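PDB 5NDX: glycosyl hydrolase from Rhizobium leguminosarum bv. trifolii, which probably hydrolyses O-glycosidic bonds as a family 39 glycoside hydrolase, being a bacterial orthologue of human alpha-L-iduronidase. Local coordinates for residues A[429-434]-A[505-510]; A[476-481]-A[544-549]. The protein carries 2 engineered substitutions. One frame throughout, in Å; residues are numbered along the deposited sequence.

Strand 4-10, near the N terminus, runs beside strand 422-431, so the chain start belongs to the same sheet as contact 1. After the parallel-barrel strands the chain reaches 429-434, then helix 480-489, and returns at 505-510; contact 1 thus closes a loop of 70 residues at the edge of the large mixed sheet. Contact 2 opens inside that loop, at 476-481, and closes 62 residues later at 544-549, where the hairpin of strands 536-545 and 549-557 meets the start of helix 480-489 and the loop leading into it. The two loops therefore cross rather than nest. The centres of contact 1 and contact 2 lie about 47 Å apart.

Contact 1: residues A[429-434]-A[505-510]; sequences EVSGLV and EGRISV
Strands 429-431 and 508-510 run antiparallel, their axes 4.7 Å apart at 172°, with E429 facing S509 in a non-hydrogen-bonded pair and V430 facing I508 in a hydrogen-bonded one. V430 N donates to I508 O at 2.9 Å, while I508 N returns to V430 O at 2.8 Å, in the carbonyl plane. Beyond the strands L433 N reaches a lone pair of G506 O at 3.0 Å. G506 has positive phi, and a side chain there would run into L433 O. Water 1 links G432 N to E505 O.

V430 and I508 stand side by side on one face, V430 CB 3.9 Å from I508 CG1. With chi1 at 66°, I508 CG1 sits between the backbone N and the carbonyl carbon, which brings it against V430 and leaves CG2 for L433 CD1, 4.2 Å away. The pairing puts 508-516 at the outer edge of the mixed β-sheet, with strand 4-10 flanking 422-431 on its other side; V430 packs on V407 and I409, and I508 on I440. An alanine in place of I508 would probably loosen this cluster, removing CG1 and CD1 from V430 and CG2 from L433.

On the other face, S431 CB lies 3.4 Å above the centre of the R507 guanidinium, whose NE forms a salt bridge with E505 OE1. E429 lays CG against S509 CB, its carboxylate paired with R427 and R6.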
ATOM      1  N   GLU A 429      -6.560  20.597 -19.093  1.00 36.63           N
ATOM      2  CA  GLU A 429      -6.923  20.261 -20.466  1.00 40.27           C
ATOM      3  C   GLU A 429      -6.246  18.946 -20.828  1.00 39.12           C
ATOM      4  O   GLU A 429      -5.083  18.751 -20.545  1.00 39.09           O
ATOM      5  CB  GLU A 429      -6.469  21.386 -21.410  1.00 41.57           C
ATOM      6  CG  GLU A 429      -7.235  22.671 -21.092  1.00 47.72           C
ATOM      7  CD  GLU A 429      -6.870  23.903 -21.909  1.00 52.40           C
ATOM      8  OE1 GLU A 429      -6.082  23.776 -22.858  1.00 61.68           O
ATOM      9  OE2 GLU A 429      -7.398  25.008 -21.613  1.00 53.83           O
ATOM     10  N   VAL A 430      -6.983  18.039 -21.425  1.00 38.44           N
ATOM     11  CA  VAL A 430      -6.391  16.806 -21.904  1.00 39.95           C
ATOM     12  C   VAL A 430      -6.689  16.774 -23.417  1.00 41.65           C
ATOM     13  O   VAL A 430      -7.841  16.835 -23.814  1.00 40.83           O
ATOM     14  CB  VAL A 430      -6.973  15.559 -21.247  1.00 39.39           C
ATOM     15  CG1 VAL A 430      -6.295  14.303 -21.804  1.00 41.28           C
ATOM     16  CG2 VAL A 430      -6.803  15.595 -19.741  1.00 41.06           C
ATOM     17  N   SER A 431      -5.647  16.667 -24.222  1.00 39.74           N
ATOM     18  CA  SER A 431      -5.783  16.583 -25.670  1.00 42.26           C
ATOM     19  C   SER A 431      -5.195  15.282 -26.187  1.00 40.79           C
ATOM     20  O   SER A 431      -4.671  14.471 -25.441  1.00 40.61           O
ATOM     21  CB  SER A 431      -5.069  17.782 -26.320  1.00 42.89           C
ATOM     22  OG  SER A 431      -3.704  17.736 -26.014  1.00 46.04           O
ATOM     23  N   GLY A 432      -5.314  15.080 -27.492  1.00 44.45           N
ATOM     24  CA  GLY A 432      -4.736  13.906 -28.161  1.00 44.13           C
ATOM     25  C   GLY A 432      -5.514  12.652 -27.876  1.00 43.12           C
ATOM     26  O   GLY A 432      -4.963  11.585 -27.958  1.00 47.33           O
ATOM     27  N   LEU A 433      -6.787  12.759 -27.490  1.00 43.48           N
ATOM     28  CA  LEU A 433      -7.557  11.544 -27.168  1.00 44.51           C
ATOM     29  C   LEU A 433      -8.097  11.038 -28.505  1.00 45.81           C
ATOM     30  O   LEU A 433      -8.244  11.823 -29.427  1.00 44.83           O
ATOM     31  CB  LEU A 433      -8.760  11.864 -26.275  1.00 42.81           C
ATOM     32  CG  LEU A 433      -8.459  12.351 -24.835  1.00 42.40           C
ATOM     33  CD1 LEU A 433      -9.702  12.992 -24.242  1.00 41.24           C
ATOM     34  CD2 LEU A 433      -7.939  11.226 -23.997  1.00 40.12           C
ATOM     35  N   VAL A 434      -8.478   9.777 -28.570  1.00 48.80           N
ATOM     36  CA  VAL A 434      -9.129   9.243 -29.765  1.00 52.43           C
ATOM     37  C   VAL A 434     -10.565   9.743 -29.802  1.00 54.40           C
ATOM     38  O   VAL A 434     -11.311   9.532 -28.839  1.00 52.83           O
ATOM     39  CB  VAL A 434      -9.172   7.710 -29.751  1.00 56.29           C
ATOM     40  CG1 VAL A 434      -9.944   7.193 -30.983  1.00 58.40           C
ATOM     41  CG2 VAL A 434      -7.752   7.165 -29.674  1.00 56.25           C
ATOM     42  N   GLU A 505     -13.179  16.341 -30.990  1.00 74.58           N
ATOM     43  CA  GLU A 505     -11.851  16.932 -31.212  1.00 71.45           C
ATOM     44  C   GLU A 505     -10.735  16.203 -30.412  1.00 63.72           C
ATOM     45  O   GLU A 505      -9.567  16.577 -30.466  1.00 62.74           O
ATOM     46  CB  GLU A 505     -11.919  18.402 -30.815  1.00 79.29           C
ATOM     47  CG  GLU A 505     -10.898  19.306 -31.479  1.00 90.67           C
ATOM     48  CD  GLU A 505     -10.782  20.654 -30.762  1.00 98.38           C
ATOM     49  OE1 GLU A 505      -9.636  21.099 -30.468  1.00 96.53           O
ATOM     50  OE2 GLU A 505     -11.851  21.254 -30.479  1.00100.75           O
ATOM     51  N   GLY A 506     -11.088  15.157 -29.669  1.00 56.85           N
ATOM     52  CA  GLY A 506     -10.154  14.518 -28.764  1.00 55.57           C
ATOM     53  C   GLY A 506      -9.610  15.377 -27.608  1.00 50.38           C
ATOM     54  O   GLY A 506      -8.511  15.130 -27.141  1.00 48.90           O
ATOM     55  N   ARG A 507     -10.362  16.376 -27.168  1.00 51.86           N
ATOM     56  CA  ARG A 507      -9.978  17.271 -26.046  1.00 54.65           C
ATOM     57  C   ARG A 507     -11.031  17.225 -24.973  1.00 50.88           C
ATOM     58  O   ARG A 507     -12.209  17.151 -25.273  1.00 50.00           O
ATOM     59  CB  ARG A 507      -9.891  18.730 -26.476  1.00 58.69           C
ATOM     60  CG  ARG A 507      -8.795  18.965 -27.460  1.00 66.72           C
ATOM     61  CD  ARG A 507      -8.392  20.431 -27.593  1.00 71.45           C
ATOM     62  NE  ARG A 507      -7.141  20.469 -28.382  1.00 76.42           N
ATOM     63  CZ  ARG A 507      -5.915  20.801 -27.930  1.00 83.61           C
ATOM     64  NH1 ARG A 507      -4.872  20.762 -28.774  1.00 84.45           N
ATOM     65  NH2 ARG A 507      -5.704  21.198 -26.662  1.00 83.53           N
ATOM     66  N   ILE A 508     -10.622  17.295 -23.721  1.00 45.46           N
ATOM     67  CA  ILE A 508     -11.572  17.633 -22.650  1.00 42.98           C
ATOM     68  C   ILE A 508     -10.918  18.704 -21.790  1.00 40.59           C
ATOM     69  O   ILE A 508      -9.725  18.926 -21.862  1.00 39.53           O
ATOM     70  CB  ILE A 508     -12.026  16.438 -21.790  1.00 43.57           C
ATOM     71  CG1 ILE A 508     -10.877  15.836 -20.977  1.00 45.33           C
ATOM     72  CG2 ILE A 508     -12.699  15.368 -22.630  1.00 46.68           C
ATOM     73  CD1 ILE A 508     -10.637  16.486 -19.621  1.00 47.69           C
ATOM     74  N   SER A 509     -11.711  19.377 -20.991  1.00 39.26           N
ATOM     75  CA  SER A 509     -11.172  20.295 -20.029  1.00 39.53           C
ATOM     76  C   SER A 509     -12.100  20.420 -18.843  1.00 37.52           C
ATOM     77  O   SER A 509     -13.310  20.198 -18.976  1.00 36.20           O
ATOM     78  CB  SER A 509     -10.897  21.667 -20.681  1.00 39.72           C
ATOM     79  OG  SER A 509     -12.102  22.353 -21.033  1.00 40.95           O
ATOM     80  N   VAL A 510     -11.508  20.828 -17.720  1.00 36.59           N
ATOM     81  CA  VAL A 510     -12.188  20.997 -16.463  1.00 35.90           C
ATOM     82  C   VAL A 510     -11.457  21.980 -15.539  1.00 34.28           C
ATOM     83  O   VAL A 510     -10.227  22.099 -15.580  1.00 32.83           O
ATOM     84  CB  VAL A 510     -12.410  19.619 -15.790  1.00 38.36           C
ATOM     85  CG1 VAL A 510     -11.104  18.992 -15.369  1.00 36.80           C
ATOM     86  CG2 VAL A 510     -13.373  19.741 -14.623  1.00 39.97           C
TER
HETATM   87  O   HOH W   1      -6.795  16.595 -29.378  1.00 54.72           O

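Contact 2: residues A[476-481]-A[544-549]; sequences PAPTEA and LGLGGR. With SO4 (sulfate ion), chain D.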
ATOM      1  N   PRO A 476     -15.659   7.755  21.116  1.00 42.66           N
ATOM      2  CA  PRO A 476     -14.836   6.564  21.058  1.00 42.44           C
ATOM      3  C   PRO A 476     -15.606   5.302  20.778  1.00 41.82           C
ATOM      4  O   PRO A 476     -15.027   4.395  20.258  1.00 42.00           O
ATOM      5  CB  PRO A 476     -14.110   6.530  22.418  1.00 44.84           C
ATOM      6  CG  PRO A 476     -14.711   7.589  23.252  1.00 44.72           C
ATOM      7  CD  PRO A 476     -15.419   8.559  22.352  1.00 44.46           C
ATOM      8  N   ALA A 477     -16.918   5.266  21.038  1.00 42.11           N
ATOM      9  CA  ALA A 477     -17.763   4.164  20.612  1.00 43.81           C
ATOM     10  C   ALA A 477     -18.937   4.679  19.784  1.00 41.84           C
ATOM     11  O   ALA A 477     -20.051   4.816  20.284  1.00 41.00           O
ATOM     12  CB  ALA A 477     -18.249   3.389  21.848  1.00 46.54           C
ATOM     13  N   PRO A 478     -18.708   4.925  18.479  1.00 39.90           N
ATOM     14  CA  PRO A 478     -19.786   5.508  17.691  1.00 38.57           C
ATOM     15  C   PRO A 478     -21.000   4.597  17.660  1.00 39.47           C
ATOM     16  O   PRO A 478     -20.843   3.363  17.797  1.00 38.63           O
ATOM     17  CB  PRO A 478     -19.169   5.590  16.297  1.00 39.23           C
ATOM     18  CG  PRO A 478     -17.691   5.752  16.560  1.00 38.11           C
ATOM     19  CD  PRO A 478     -17.443   4.880  17.734  1.00 38.61           C
ATOM     20  N   THR A 479     -22.174   5.186  17.420  1.00 39.65           N
ATOM     21  CA  THR A 479     -23.386   4.399  17.220  1.00 41.92           C
ATOM     22  C   THR A 479     -23.320   3.739  15.851  1.00 43.16           C
ATOM     23  O   THR A 479     -22.475   4.086  15.006  1.00 40.22           O
ATOM     24  CB  THR A 479     -24.651   5.254  17.271  1.00 43.04           C
ATOM     25  OG1 THR A 479     -24.614   6.224  16.204  1.00 42.22           O
ATOM     26  CG2 THR A 479     -24.802   6.012  18.667  1.00 43.24           C
ATOM     27  N   GLU A 480     -24.221   2.791  15.613  1.00 43.08           N
ATOM     28  CA  GLU A 480     -24.321   2.191  14.300  1.00 43.60           C
ATOM     29  C   GLU A 480     -24.507   3.259  13.228  1.00 39.79           C
ATOM     30  O   GLU A 480     -23.803   3.231  12.220  1.00 41.31           O
ATOM     31  CB  GLU A 480     -25.447   1.153  14.230  1.00 45.49           C
ATOM     32  CG  GLU A 480     -25.569   0.548  12.844  1.00 49.58           C
ATOM     33  CD  GLU A 480     -26.610  -0.595  12.722  1.00 55.31           C
ATOM     34  OE1 GLU A 480     -27.260  -0.946  13.727  1.00 57.91           O
ATOM     35  OE2 GLU A 480     -26.750  -1.145  11.602  1.00 57.26           O
ATOM     36  N   ALA A 481     -25.444   4.171  13.418  1.00 39.05           N
ATOM     37  CA  ALA A 481     -25.659   5.245  12.438  1.00 41.28           C
ATOM     38  C   ALA A 481     -24.385   6.089  12.207  1.00 39.36           C
ATOM     39  O   ALA A 481     -24.116   6.501  11.095  1.00 40.41           O
ATOM     40  CB  ALA A 481     -26.814   6.159  12.845  1.00 41.45           C
ATOM     41  N   LEU A 544     -18.013  -9.452  14.260  1.00 41.26           N
ATOM     42  CA  LEU A 544     -18.805  -8.689  15.202  1.00 42.30           C
ATOM     43  C   LEU A 544     -18.181  -7.302  15.383  1.00 41.89           C
ATOM     44  O   LEU A 544     -16.983  -7.180  15.718  1.00 41.31           O
ATOM     45  CB  LEU A 544     -18.900  -9.411  16.553  1.00 46.17           C
ATOM     46  CG  LEU A 544     -19.610 -10.776  16.497  1.00 48.53           C
ATOM     47  CD1 LEU A 544     -19.539 -11.480  17.859  1.00 51.51           C
ATOM     48  CD2 LEU A 544     -21.057 -10.589  16.077  1.00 49.54           C
ATOM     49  N   GLY A 545     -19.007  -6.283  15.177  1.00 40.95           N
ATOM     50  CA  GLY A 545     -18.650  -4.893  15.426  1.00 41.57           C
ATOM     51  C   GLY A 545     -18.829  -4.504  16.881  1.00 42.84           C
ATOM     52  O   GLY A 545     -19.293  -5.304  17.691  1.00 42.55           O
ATOM     53  N   LEU A 546     -18.447  -3.283  17.206  1.00 43.97           N
ATOM     54  CA  LEU A 546     -18.609  -2.733  18.573  1.00 48.42           C
ATOM     55  C   LEU A 546     -19.998  -2.982  19.099  1.00 49.95           C
ATOM     56  O   LEU A 546     -20.958  -2.782  18.375  1.00 49.13           O
ATOM     57  CB  LEU A 546     -18.421  -1.225  18.584  1.00 48.11           C
ATOM     58  CG  LEU A 546     -17.015  -0.659  18.680  1.00 49.48           C
ATOM     59  CD1 LEU A 546     -17.114   0.765  19.246  1.00 46.72           C
ATOM     60  CD2 LEU A 546     -16.094  -1.469  19.569  1.00 49.52           C
ATOM     61  N   GLY A 547     -20.090  -3.405  20.357  1.00 55.40           N
ATOM     62  CA  GLY A 547     -21.378  -3.780  20.976  1.00 55.84           C
ATOM     63  C   GLY A 547     -21.935  -5.115  20.522  1.00 57.88           C
ATOM     64  O   GLY A 547     -23.103  -5.397  20.752  1.00 62.29           O
ATOM     65  N   GLY A 548     -21.110  -5.960  19.900  1.00 57.71           N
ATOM     66  CA  GLY A 548     -21.569  -7.247  19.367  1.00 55.64           C
ATOM     67  C   GLY A 548     -22.550  -7.172  18.194  1.00 55.66           C
ATOM     68  O   GLY A 548     -23.318  -8.109  17.976  1.00 58.08           O
ATOM     69  N   ARG A 549     -22.526  -6.092  17.418  1.00 52.58           N
ATOM     70  CA  ARG A 549     -23.341  -5.990  16.192  1.00 52.28           C
ATOM     71  C   ARG A 549     -22.886  -6.974  15.095  1.00 49.10           C
ATOM     72  O   ARG A 549     -21.693  -7.145  14.863  1.00 46.73           O
ATOM     73  CB  ARG A 549     -23.220  -4.560  15.670  1.00 57.54           C
ATOM     74  CG  ARG A 549     -23.918  -4.263  14.346  1.00 60.28           C
ATOM     75  CD  ARG A 549     -23.632  -2.836  13.850  1.00 65.12           C
ATOM     76  NE  ARG A 549     -22.288  -2.351  14.239  1.00 68.11           N
ATOM     77  CZ  ARG A 549     -22.005  -1.488  15.228  1.00 62.46           C
ATOM     78  NH1 ARG A 549     -22.973  -0.903  15.961  1.00 62.53           N
ATOM     79  NH2 ARG A 549     -20.722  -1.208  15.474  1.00 57.22           N
TER
HETATM   80  S   SO4 D 703     -26.594   1.849  18.336  1.00 88.36           S
HETATM   81  O1  SO4 D 703     -26.963   2.954  19.263  1.00 92.39           O
HETATM   82  O2  SO4 D 703     -26.946   2.247  16.961  1.00 89.86           O
HETATM   83  O3  SO4 D 703     -25.138   1.540  18.414  1.00 80.49           O
HETATM   84  O4  SO4 D 703     -27.366   0.626  18.683  1.00103.04           O
HETATM   85  O   HOH W   2     -21.434   0.751  17.562  1.00 48.23           O
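Two sulfate oxygens grip the backbone N of E480, the first residue of helix 480-489: O2 accepts from E480 N at 3.1 Å and O3 accepts from E480 N at 3.2 Å, so the bond is shared. The ion, probably a crystallisation additive, sits at the helix N terminus, where the helix dipole would be expected to favour an anion, and its O3 lies near the edge of the R549 guanidinium.

The E480 chain passes slantwise over that of R549, with the two flat end groups inclined by 47°. Both side chains leave with CG anti to the backbone N; E480 then runs extended, whereas R549 kinks about its CG-CD bond (chi3 32°), laying its CD 3.9 Å from E480 CD and turning NH1 back to within 3.7 Å of E480 CB. The opposite charges do not meet: E480 OE2 bonds to S595 OG, and R549 NH2 forms a salt bridge with D359. A water does connect the segments, donating to P478 O at 2.7 Å and accepting from R549 NH1 at 2.8 Å. L546 O lies 3.1 Å above the guanidinium plane, toward its rim.

Farther along, L546 reaches across with a single methyl, CD1, which comes 3.7 Å from A477 CA and also touches A477 CB and P478 CD.

T479 is the N-cap: its OG1 caps a backbone N just past A481, while Q482 OE1 accepts from T479 N, the reciprocal pair of a capping box. Against this capped helix start rests a tight β-hairpin turn, closed by G545 N to R549 O, which joins strands 536-545 and 549-557 of the C-terminal β-domain.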